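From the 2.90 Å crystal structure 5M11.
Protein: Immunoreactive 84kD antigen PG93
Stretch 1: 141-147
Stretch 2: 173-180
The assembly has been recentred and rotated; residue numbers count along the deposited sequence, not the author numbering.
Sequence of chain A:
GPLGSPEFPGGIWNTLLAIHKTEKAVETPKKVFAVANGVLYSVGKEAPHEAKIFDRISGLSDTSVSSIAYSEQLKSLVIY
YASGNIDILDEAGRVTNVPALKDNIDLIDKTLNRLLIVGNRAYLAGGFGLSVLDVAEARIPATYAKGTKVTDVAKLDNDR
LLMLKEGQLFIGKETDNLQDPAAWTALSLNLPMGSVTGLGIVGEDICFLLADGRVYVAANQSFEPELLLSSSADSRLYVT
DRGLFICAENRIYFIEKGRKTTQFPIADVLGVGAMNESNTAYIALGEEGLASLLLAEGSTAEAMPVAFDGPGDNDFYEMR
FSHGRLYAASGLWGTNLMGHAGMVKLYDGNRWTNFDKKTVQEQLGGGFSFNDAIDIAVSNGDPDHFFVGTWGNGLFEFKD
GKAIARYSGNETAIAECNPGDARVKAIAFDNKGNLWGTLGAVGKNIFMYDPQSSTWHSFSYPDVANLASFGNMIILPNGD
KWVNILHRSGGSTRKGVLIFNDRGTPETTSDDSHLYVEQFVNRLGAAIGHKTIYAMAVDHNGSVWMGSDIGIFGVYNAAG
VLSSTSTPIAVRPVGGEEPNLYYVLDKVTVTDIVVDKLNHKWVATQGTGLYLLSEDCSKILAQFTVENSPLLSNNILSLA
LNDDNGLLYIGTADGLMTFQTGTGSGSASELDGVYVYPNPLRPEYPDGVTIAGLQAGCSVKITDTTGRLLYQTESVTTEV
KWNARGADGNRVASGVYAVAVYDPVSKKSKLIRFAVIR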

# COMPACT_ATOMS: atom_id res chain seq x y z
N PRO A 141 0.95 20.73 24.96
CA PRO A 141 1.00 22.07 25.57
C PRO A 141 2.19 22.93 25.17
O PRO A 141 2.20 24.11 25.50
CB PRO A 141 1.10 21.76 27.06
CG PRO A 141 1.70 20.42 27.15
CD PRO A 141 1.19 19.67 25.97
N ALA A 142 3.21 22.36 24.49
CA ALA A 142 4.44 23.09 24.14
C ALA A 142 5.26 22.36 23.11
O ALA A 142 5.28 21.14 23.09
CB ALA A 142 5.30 23.29 25.38
N THR A 143 5.99 23.13 22.30
CA THR A 143 6.98 22.64 21.35
C THR A 143 8.14 23.58 21.50
O THR A 143 8.00 24.78 21.24
CB THR A 143 6.46 22.50 19.89
OG1 THR A 143 5.46 21.49 19.82
CG2 THR A 143 7.58 22.11 18.91
N TYR A 144 9.26 23.06 22.00
CA TYR A 144 10.51 23.78 22.18
C TYR A 144 11.33 23.61 20.91
O TYR A 144 11.09 22.64 20.18
CB TYR A 144 11.27 23.28 23.42
CG TYR A 144 10.40 23.03 24.65
CD1 TYR A 144 9.52 24.01 25.12
CD2 TYR A 144 10.51 21.86 25.37
CE1 TYR A 144 8.77 23.82 26.28
CE2 TYR A 144 9.76 21.65 26.54
CZ TYR A 144 8.90 22.64 26.99
OH TYR A 144 8.17 22.41 28.13
N ALA A 145 12.22 24.57 20.59
CA ALA A 145 13.06 24.61 19.37
C ALA A 145 12.24 24.43 18.08
O ALA A 145 12.76 23.87 17.11
CB ALA A 145 14.14 23.55 19.45
N LYS A 146 10.94 24.88 18.07
CA LYS A 146 9.97 24.75 16.98
C LYS A 146 10.65 24.96 15.63
O LYS A 146 11.32 25.97 15.45
CB LYS A 146 8.83 25.75 17.16
CG LYS A 146 7.48 25.23 16.72
CD LYS A 146 6.33 26.18 17.10
CE LYS A 146 5.80 26.01 18.51
NZ LYS A 146 4.62 26.89 18.77
N GLY A 147 10.55 23.97 14.75
CA GLY A 147 11.12 23.99 13.41
C GLY A 147 12.62 23.79 13.30
O GLY A 147 13.22 24.16 12.29
N LYS A 173 14.82 23.90 32.94
CA LYS A 173 13.84 23.44 33.94
C LYS A 173 12.47 23.56 33.38
O LYS A 173 12.08 24.64 32.93
CB LYS A 173 13.95 24.18 35.29
CG LYS A 173 15.13 23.66 36.11
CD LYS A 173 14.80 23.48 37.58
CE LYS A 173 15.94 22.82 38.34
NZ LYS A 173 17.23 23.56 38.22
N GLU A 174 11.71 22.46 33.45
CA GLU A 174 10.36 22.39 32.91
C GLU A 174 9.44 23.44 33.51
O GLU A 174 8.54 23.94 32.79
CB GLU A 174 9.81 21.00 33.08
CG GLU A 174 10.41 20.10 32.03
CD GLU A 174 9.45 19.09 31.45
OE1 GLU A 174 9.30 18.03 32.09
OE2 GLU A 174 8.80 19.39 30.42
N THR A 175 9.74 23.88 34.74
CA THR A 175 8.95 24.92 35.40
C THR A 175 9.21 26.34 34.77
O THR A 175 8.45 27.27 35.05
CB THR A 175 9.16 24.90 36.93
OG1 THR A 175 10.45 25.43 37.26
CG2 THR A 175 8.92 23.51 37.54
N ASP A 176 10.24 26.48 33.90
CA ASP A 176 10.45 27.77 33.24
C ASP A 176 9.83 27.71 31.84
O ASP A 176 9.29 26.67 31.45
CB ASP A 176 11.93 28.16 33.23
CG ASP A 176 12.63 28.03 34.57
OD1 ASP A 176 11.94 27.90 35.60
OD2 ASP A 176 13.88 28.04 34.59
N ASN A 177 9.77 28.84 31.13
CA ASN A 177 9.14 28.85 29.81
C ASN A 177 10.16 28.39 28.81
O ASN A 177 10.91 29.21 28.24
CB ASN A 177 8.60 30.25 29.49
CG ASN A 177 7.96 30.37 28.14
OD1 ASN A 177 7.41 29.41 27.59
ND2 ASN A 177 8.00 31.57 27.60
N LEU A 178 10.24 27.07 28.60
CA LEU A 178 11.27 26.50 27.73
C LEU A 178 10.98 26.76 26.24
O LEU A 178 11.77 26.36 25.38
CB LEU A 178 11.51 25.02 28.02
CG LEU A 178 11.99 24.68 29.42
CD1 LEU A 178 12.23 23.16 29.55
CD2 LEU A 178 13.24 25.47 29.81
N GLN A 179 9.90 27.48 25.94
CA GLN A 179 9.55 27.91 24.60
C GLN A 179 10.33 29.19 24.27
O GLN A 179 10.23 29.73 23.17
CB GLN A 179 8.04 28.12 24.46
CG GLN A 179 7.51 27.48 23.19
CD GLN A 179 6.02 27.41 23.13
OE1 GLN A 179 5.43 26.33 23.19
NE2 GLN A 179 5.38 28.54 22.87
N ASP A 180 11.14 29.65 25.25
CA ASP A 180 12.02 30.80 25.17
C ASP A 180 13.47 30.30 25.17
O ASP A 180 13.92 29.71 26.16
CB ASP A 180 11.74 31.77 26.34
CG ASP A 180 12.73 32.90 26.54
OD1 ASP A 180 13.57 33.13 25.65
OD2 ASP A 180 12.65 33.59 27.59
O HOH W 1 7.56 25.14 29.03
O HOH W 2 12.41 27.04 22.38

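The end of a strand, Thr143 and Tyr144, packs against a segment without regular secondary structure that is folded by two type I turns, Lys173 to Asp176 and Asn177 to Asp180. Each turn is closed by a backbone hydrogen bond, Asp176 N to Lys173 O at 2.8 Å and Asp180 N to Asn177 O at 3.0 Å. The second turn places Leu178 and Gln179 at its central positions, and these two residues make most of the contact; the backbones come nearest at Tyr144 and Gln179, whose CA atoms lie 4.9 Å apart.

The Tyr144 CA-to-CB bond points sideways, but chi1 of -42° (m) and chi2 of -51° carry the ring to the turn and present one face to Leu178. Leu178 CB sits 3.6 Å from the centroid of the Tyr144 ring, 18° off the ring normal, a CH-pi contact in which an aliphatic carbon rests on the aromatic face. The Leu178 CA-to-CB bond points toward the strand, and its side chain takes the common m,t rotamer. At the far end of the ring, Tyr144 OH binds water 1 at 2.9 Å, and the same water accepts a weak hydrogen bond from Leu178 N at 3.3 Å. Water 2 forms a second bridge, accepting from Ala145 N and donating to Leu178 O, both at 3.1 Å, so both backbone polar groups of Leu178 are linked through solvent to the strand side.

Gln179 reaches across by extension. Although its CA-to-CB bond is sideways and chi1 (-134°) lies between wells, chi2 is t (168°), and the chain runs along the strand, with CG 3.4 Å from Thr143 O. Its amide oxygen OE1 accepts a weak but nearly straight hydrogen bond from Thr143 N (3.4 Å, 162°). Thr143 thus contributes through its backbone, while its CA-to-CB bond points away and OG1 is bonded elsewhere in the structure.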